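Uncharacterized protein (Danio rerio, PDB 5HBA) is the A chain of complement C1q, whose globular head probably recognises targets that trigger the classical complement pathway of innate immunity. Local coordinates at residues A[46-60]-A[120-134]. Numbering follows the deposited sequence.
Sequences VPGVYYFVFHASSEG and KRLYAVFNGFLIYRN
Lys120 reaches across to the other strand, where NZ donates to Glu59 O at 2.8 Å and also bonds Arg61 O. Its CD lies 3.4 Å from Ser58 OG. With an alanine in place of Lys120, Glu59 O and Arg61 O would probably lose the ammonium they share. From Ser57-Tyr123 to Tyr51-Phe129, paired backbone N-H...O bonds tie the antiparallel strands. At the far end a classic beta bulge sets Ile131 and Tyr132 opposite Val49: Val49 O takes Ile131 N at 2.7 Å and, weakly, Tyr132 N. Val49 CB sits over the Tyr132 ring face, 4.1 Å from its centroid. On the other face of the sheet Leu130 CD1 lies over the Tyr50 ring, 3.9 Å from the centroid. Phe126, with CG anti to the backbone N (chi1 -171°), lays CZ 4.1 Å from Phe52 CD1 in the core. Tyr51 and Phe129 meet obliquely, planes at 52°. Asn127 OD1 bonds Ser7 OG, while its ND2 donates to Gly93 O of a second subunit, whose Tyr51 also meets the Phe129 ring. Paired long strands with one face in the core and the other at the trimer interface characterise the C1q/TNF jelly roll.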
loop_
_atom_site.group_PDB
_atom_site.type_symbol
_atom_site.label_atom_id
_atom_site.label_comp_id
_atom_site.label_asym_id
_atom_site.label_seq_id
_atom_site.Cartn_x
_atom_site.Cartn_y
_atom_site.Cartn_z
ATOM N N VAL A 46 -4.519 -20.144 -10.051
ATOM C CA VAL A 46 -4.952 -19.479 -11.279
ATOM C C VAL A 46 -3.834 -18.618 -11.863
ATOM O O VAL A 46 -3.490 -17.575 -11.303
ATOM C CB VAL A 46 -6.160 -18.565 -11.008
ATOM C CG1 VAL A 46 -6.581 -17.839 -12.281
ATOM C CG2 VAL A 46 -7.318 -19.363 -10.430
ATOM N N PRO A 47 -3.261 -19.045 -13.000
ATOM C CA PRO A 47 -2.168 -18.305 -13.644
ATOM C C PRO A 47 -2.621 -16.914 -14.067
ATOM O O PRO A 47 -3.725 -16.767 -14.595
ATOM C CB PRO A 47 -1.856 -19.148 -14.889
ATOM C CG PRO A 47 -2.432 -20.510 -14.587
ATOM C CD PRO A 47 -3.647 -20.241 -13.766
ATOM N N GLY A 48 -1.789 -15.901 -13.840
ATOM C CA GLY A 48 -2.173 -14.548 -14.196
ATOM C C GLY A 48 -1.333 -13.469 -13.539
ATOM O O GLY A 48 -0.243 -13.734 -13.017
ATOM N N VAL A 49 -1.850 -12.247 -13.577
ATOM C CA VAL A 49 -1.157 -11.097 -13.025
ATOM C C VAL A 49 -1.835 -10.721 -11.705
ATOM O O VAL A 49 -3.065 -10.608 -11.639
ATOM C CB VAL A 49 -1.171 -9.930 -14.023
ATOM C CG1 VAL A 49 -0.564 -8.686 -13.405
ATOM C CG2 VAL A 49 -0.399 -10.323 -15.282
ATOM N N TYR A 50 -1.036 -10.552 -10.653
ATOM C CA TYR A 50 -1.572 -10.376 -9.307
ATOM C C TYR A 50 -1.075 -9.093 -8.666
ATOM O O TYR A 50 0.000 -8.608 -9.012
ATOM C CB TYR A 50 -1.119 -11.540 -8.426
ATOM C CG TYR A 50 -1.868 -12.832 -8.647
ATOM C CD1 TYR A 50 -1.554 -13.667 -9.712
ATOM C CD2 TYR A 50 -2.877 -13.223 -7.773
ATOM C CE1 TYR A 50 -2.239 -14.859 -9.908
ATOM C CE2 TYR A 50 -3.565 -14.406 -7.956
ATOM C CZ TYR A 50 -3.243 -15.219 -9.028
ATOM O OH TYR A 50 -3.935 -16.395 -9.194
ATOM N N TYR A 51 -1.837 -8.567 -7.709
ATOM C CA TYR A 51 -1.314 -7.520 -6.839
ATOM C C TYR A 51 -1.097 -8.064 -5.426
ATOM O O TYR A 51 -1.967 -8.746 -4.870
ATOM C CB TYR A 51 -2.248 -6.299 -6.805
ATOM C CG TYR A 51 -1.759 -5.202 -5.886
ATOM C CD1 TYR A 51 -0.589 -4.511 -6.168
ATOM C CD2 TYR A 51 -2.453 -4.875 -4.726
ATOM C CE1 TYR A 51 -0.129 -3.520 -5.333
ATOM C CE2 TYR A 51 -2.004 -3.878 -3.883
ATOM C CZ TYR A 51 -0.845 -3.204 -4.197
ATOM O OH TYR A 51 -0.389 -2.222 -3.363
ATOM N N PHE A 52 0.064 -7.762 -4.852
ATOM C CA PHE A 52 0.373 -8.145 -3.473
ATOM C C PHE A 52 0.804 -6.903 -2.689
ATOM O O PHE A 52 1.485 -6.029 -3.229
ATOM C CB PHE A 52 1.517 -9.164 -3.439
ATOM C CG PHE A 52 1.167 -10.499 -4.028
ATOM C CD1 PHE A 52 0.607 -11.499 -3.235
ATOM C CD2 PHE A 52 1.421 -10.772 -5.367
ATOM C CE1 PHE A 52 0.292 -12.747 -3.781
ATOM C CE2 PHE A 52 1.108 -12.010 -5.914
ATOM C CZ PHE A 52 0.535 -12.995 -5.121
ATOM N N VAL A 53 0.422 -6.836 -1.418
ATOM C CA VAL A 53 0.823 -5.724 -0.559
ATOM C C VAL A 53 0.826 -6.191 0.891
ATOM O O VAL A 53 -0.012 -7.010 1.294
ATOM C CB VAL A 53 -0.094 -4.480 -0.756
ATOM C CG1 VAL A 53 -1.488 -4.720 -0.185
ATOM C CG2 VAL A 53 0.521 -3.230 -0.117
ATOM N N PHE A 54 1.790 -5.705 1.666
ATOM C CA PHE A 54 1.813 -6.004 3.092
ATOM C C PHE A 54 1.968 -4.731 3.926
ATOM O O PHE A 54 2.468 -3.711 3.434
ATOM C CB PHE A 54 2.935 -6.995 3.425
ATOM C CG PHE A 54 4.310 -6.438 3.220
ATOM C CD1 PHE A 54 4.947 -5.735 4.236
ATOM C CD2 PHE A 54 4.964 -6.605 2.012
ATOM C CE1 PHE A 54 6.201 -5.199 4.052
ATOM C CE2 PHE A 54 6.240 -6.065 1.814
ATOM C CZ PHE A 54 6.856 -5.370 2.842
ATOM N N HIS A 55 1.557 -4.810 5.191
ATOM C CA HIS A 55 1.750 -3.713 6.147
ATOM C C HIS A 55 2.185 -4.351 7.456
ATOM O O HIS A 55 1.464 -5.192 8.019
ATOM C CB HIS A 55 0.450 -2.922 6.386
ATOM C CG HIS A 55 -0.275 -2.543 5.137
ATOM N ND1 HIS A 55 0.088 -1.482 4.337
ATOM C CD2 HIS A 55 -1.392 -3.077 4.558
ATOM C CE1 HIS A 55 -0.737 -1.389 3.322
ATOM N NE2 HIS A 55 -1.640 -2.340 3.417
ATOM N N ALA A 56 3.354 -3.966 7.953
ATOM C CA ALA A 56 3.927 -4.697 9.084
ATOM C C ALA A 56 4.726 -3.819 10.036
ATOM O O ALA A 56 5.375 -2.859 9.608
ATOM C CB ALA A 56 4.795 -5.858 8.571
ATOM N N SER A 57 4.687 -4.170 11.323
ATOM C CA SER A 57 5.458 -3.463 12.336
ATOM C C SER A 57 6.137 -4.378 13.344
ATOM O O SER A 57 5.615 -5.436 13.717
ATOM C CB SER A 57 4.628 -2.390 13.076
ATOM O OG SER A 57 3.349 -2.853 13.442
ATOM N N SER A 58 7.306 -3.935 13.785
ATOM C CA SER A 58 8.065 -4.587 14.837
ATOM C C SER A 58 8.698 -3.466 15.642
ATOM O O SER A 58 8.777 -2.335 15.161
ATOM C CB SER A 58 9.165 -5.446 14.215
ATOM O OG SER A 58 9.971 -6.029 15.222
ATOM N N GLU A 59 9.156 -3.767 16.853
ATOM C CA GLU A 59 9.900 -2.787 17.637
ATOM C C GLU A 59 11.308 -2.644 17.050
ATOM O O GLU A 59 11.987 -3.644 16.801
ATOM C CB GLU A 59 9.964 -3.222 19.108
ATOM C CG GLU A 59 10.714 -2.267 20.038
ATOM C CD GLU A 59 9.838 -1.144 20.572
ATOM O OE1 GLU A 59 8.742 -0.916 20.006
ATOM O OE2 GLU A 59 10.245 -0.490 21.560
ATOM N N GLY A 60 11.737 -1.408 16.798
ATOM C CA GLY A 60 13.057 -1.172 16.241
ATOM C C GLY A 60 13.102 -1.406 14.741
ATOM O O GLY A 60 12.063 -1.412 14.077
ATOM N N LYS A 120 12.172 -11.100 16.372
ATOM C CA LYS A 120 11.252 -10.326 17.207
ATOM C C LYS A 120 9.809 -10.576 16.829
ATOM O O LYS A 120 9.514 -11.100 15.746
ATOM C CB LYS A 120 11.499 -8.815 17.090
ATOM C CG LYS A 120 12.927 -8.367 16.940
ATOM C CD LYS A 120 12.945 -6.843 16.708
ATOM C CE LYS A 120 14.009 -6.420 15.704
ATOM N NZ LYS A 120 13.819 -5.005 15.230
ATOM N N ARG A 121 8.908 -10.166 17.716
ATOM C CA ARG A 121 7.486 -10.190 17.413
ATOM C C ARG A 121 7.228 -9.352 16.177
ATOM O O ARG A 121 7.948 -8.371 15.905
ATOM C CB ARG A 121 6.655 -9.622 18.569
ATOM C CG ARG A 121 6.724 -10.409 19.858
ATOM C CD ARG A 121 5.683 -9.882 20.863
ATOM N NE ARG A 121 4.349 -9.846 20.255
ATOM C CZ ARG A 121 3.235 -9.458 20.876
ATOM N NH1 ARG A 121 3.270 -9.066 22.145
ATOM N NH2 ARG A 121 2.079 -9.468 20.224
ATOM N N LEU A 122 6.200 -9.726 15.424
ATOM C CA LEU A 122 5.892 -9.004 14.192
ATOM C C LEU A 122 4.395 -8.950 13.943
ATOM O O LEU A 122 3.735 -9.984 13.842
ATOM C CB LEU A 122 6.590 -9.659 12.999
ATOM C CG LEU A 122 6.277 -9.126 11.594
ATOM C CD1 LEU A 122 6.995 -7.799 11.335
ATOM C CD2 LEU A 122 6.673 -10.170 10.545
ATOM N N TYR A 123 3.862 -7.735 13.841
ATOM C CA TYR A 123 2.477 -7.544 13.457
ATOM C C TYR A 123 2.468 -7.414 11.948
ATOM O O TYR A 123 3.269 -6.660 11.393
ATOM C CB TYR A 123 1.950 -6.267 14.089
ATOM C CG TYR A 123 0.532 -5.900 13.724
ATOM C CD1 TYR A 123 -0.551 -6.462 14.398
ATOM C CD2 TYR A 123 0.274 -4.957 12.733
ATOM C CE1 TYR A 123 -1.859 -6.101 14.081
ATOM C CE2 TYR A 123 -1.023 -4.598 12.405
ATOM C CZ TYR A 123 -2.079 -5.174 13.079
ATOM O OH TYR A 123 -3.366 -4.817 12.757
ATOM N N ALA A 124 1.606 -8.163 11.268
ATOM C CA ALA A 124 1.606 -8.099 9.806
ATOM C C ALA A 124 0.244 -8.360 9.184
ATOM O O ALA A 124 -0.461 -9.278 9.597
ATOM C CB ALA A 124 2.663 -9.069 9.230
ATOM N N VAL A 125 -0.115 -7.537 8.200
ATOM C CA VAL A 125 -1.280 -7.769 7.353
ATOM C C VAL A 125 -0.762 -7.963 5.928
ATOM O O VAL A 125 -0.039 -7.116 5.408
ATOM C CB VAL A 125 -2.282 -6.579 7.411
ATOM C CG1 VAL A 125 -3.467 -6.828 6.483
ATOM C CG2 VAL A 125 -2.795 -6.367 8.850
ATOM N N PHE A 126 -1.089 -9.097 5.316
ATOM C CA PHE A 126 -0.597 -9.428 3.981
ATOM C C PHE A 126 -1.827 -9.604 3.106
ATOM O O PHE A 126 -2.713 -10.411 3.427
ATOM C CB PHE A 126 0.201 -10.737 4.045
ATOM C CG PHE A 126 0.946 -11.088 2.780
ATOM C CD1 PHE A 126 1.243 -10.125 1.816
ATOM C CD2 PHE A 126 1.356 -12.402 2.554
ATOM C CE1 PHE A 126 1.941 -10.462 0.658
ATOM C CE2 PHE A 126 2.060 -12.745 1.394
ATOM C CZ PHE A 126 2.345 -11.771 0.442
ATOM N N ASN A 127 -1.889 -8.841 2.016
ATOM C CA ASN A 127 -3.056 -8.831 1.134
ATOM C C ASN A 127 -2.691 -9.119 -0.317
ATOM O O ASN A 127 -1.581 -8.804 -0.768
ATOM C CB ASN A 127 -3.745 -7.466 1.199
ATOM C CG ASN A 127 -4.136 -7.083 2.608
ATOM O OD1 ASN A 127 -4.733 -7.879 3.337
ATOM N ND2 ASN A 127 -3.797 -5.856 3.004
ATOM N N GLY A 128 -3.632 -9.693 -1.062
ATOM C CA GLY A 128 -3.382 -9.977 -2.467
ATOM C C GLY A 128 -4.625 -10.352 -3.249
ATOM O O GLY A 128 -5.596 -10.847 -2.681
ATOM N N PHE A 129 -4.597 -10.125 -4.559
ATOM C CA PHE A 129 -5.718 -10.507 -5.416
ATOM C C PHE A 129 -5.327 -10.581 -6.888
ATOM O O PHE A 129 -4.379 -9.920 -7.336
ATOM C CB PHE A 129 -6.934 -9.584 -5.209
ATOM C CG PHE A 129 -6.615 -8.121 -5.310
ATOM C CD1 PHE A 129 -6.592 -7.485 -6.547
ATOM C CD2 PHE A 129 -6.343 -7.379 -4.170
ATOM C CE1 PHE A 129 -6.301 -6.136 -6.640
ATOM C CE2 PHE A 129 -6.044 -6.023 -4.261
ATOM C CZ PHE A 129 -6.031 -5.405 -5.493
ATOM N N LEU A 130 -6.053 -11.410 -7.631
ATOM C CA LEU A 130 -5.860 -11.528 -9.070
ATOM C C LEU A 130 -6.310 -10.247 -9.763
ATOM O O LEU A 130 -7.379 -9.712 -9.456
ATOM C CB LEU A 130 -6.671 -12.714 -9.614
ATOM C CG LEU A 130 -6.639 -12.887 -11.141
ATOM C CD1 LEU A 130 -5.285 -13.393 -11.562
ATOM C CD2 LEU A 130 -7.733 -13.818 -11.637
ATOM N N ILE A 131 -5.492 -9.753 -10.691
ATOM C CA ILE A 131 -5.905 -8.641 -11.543
ATOM C C ILE A 131 -6.544 -9.193 -12.822
ATOM O O ILE A 131 -7.656 -8.804 -13.189
ATOM C CB ILE A 131 -4.729 -7.699 -11.875
ATOM C CG1 ILE A 131 -4.175 -7.063 -10.590
ATOM C CG2 ILE A 131 -5.171 -6.623 -12.866
ATOM C CD1 ILE A 131 -2.778 -6.423 -10.776
ATOM N N TYR A 132 -5.845 -10.097 -13.503
ATOM C CA TYR A 132 -6.435 -10.768 -14.661
ATOM C C TYR A 132 -5.832 -12.150 -14.900
ATOM O O TYR A 132 -4.665 -12.397 -14.567
ATOM C CB TYR A 132 -6.356 -9.881 -15.918
ATOM C CG TYR A 132 -4.993 -9.794 -16.584
ATOM C CD1 TYR A 132 -4.554 -10.800 -17.445
ATOM C CD2 TYR A 132 -4.164 -8.692 -16.387
ATOM C CE1 TYR A 132 -3.319 -10.729 -18.069
ATOM C CE2 TYR A 132 -2.920 -8.609 -17.016
ATOM C CZ TYR A 132 -2.508 -9.634 -17.855
ATOM O OH TYR A 132 -1.280 -9.579 -18.484
ATOM N N ARG A 133 -6.628 -13.045 -15.483
ATOM C CA ARG A 133 -6.186 -14.411 -15.778
ATOM C C ARG A 133 -5.283 -14.491 -17.001
ATOM O O ARG A 133 -5.603 -13.925 -18.048
ATOM C CB ARG A 133 -7.395 -15.327 -16.000
ATOM C CG ARG A 133 -8.117 -15.716 -14.739
ATOM C CD ARG A 133 -9.388 -16.493 -15.043
ATOM N NE ARG A 133 -9.967 -17.063 -13.827
ATOM C CZ ARG A 133 -10.788 -16.414 -13.005
ATOM N NH1 ARG A 133 -11.141 -15.160 -13.263
ATOM N NH2 ARG A 133 -11.257 -17.019 -11.923
ATOM N N ASN A 134 -4.166 -15.209 -16.863
ATOM C CA ASN A 134 -3.231 -15.456 -17.967
ATOM C C ASN A 134 -3.894 -16.316 -19.030
ATOM O O ASN A 134 -3.924 -17.544 -18.904
ATOM C CB ASN A 134 -1.974 -16.197 -17.472
ATOM C CG ASN A 134 -0.778 -15.283 -17.274
ATOM O OD1 ASN A 134 -0.709 -14.188 -17.843
ATOM N ND2 ASN A 134 0.191 -15.743 -16.470
HETATM O O HOH W 1 -3.604 -2.972 1.874
HETATM O O HOH W 2 8.798 -6.332 18.016
#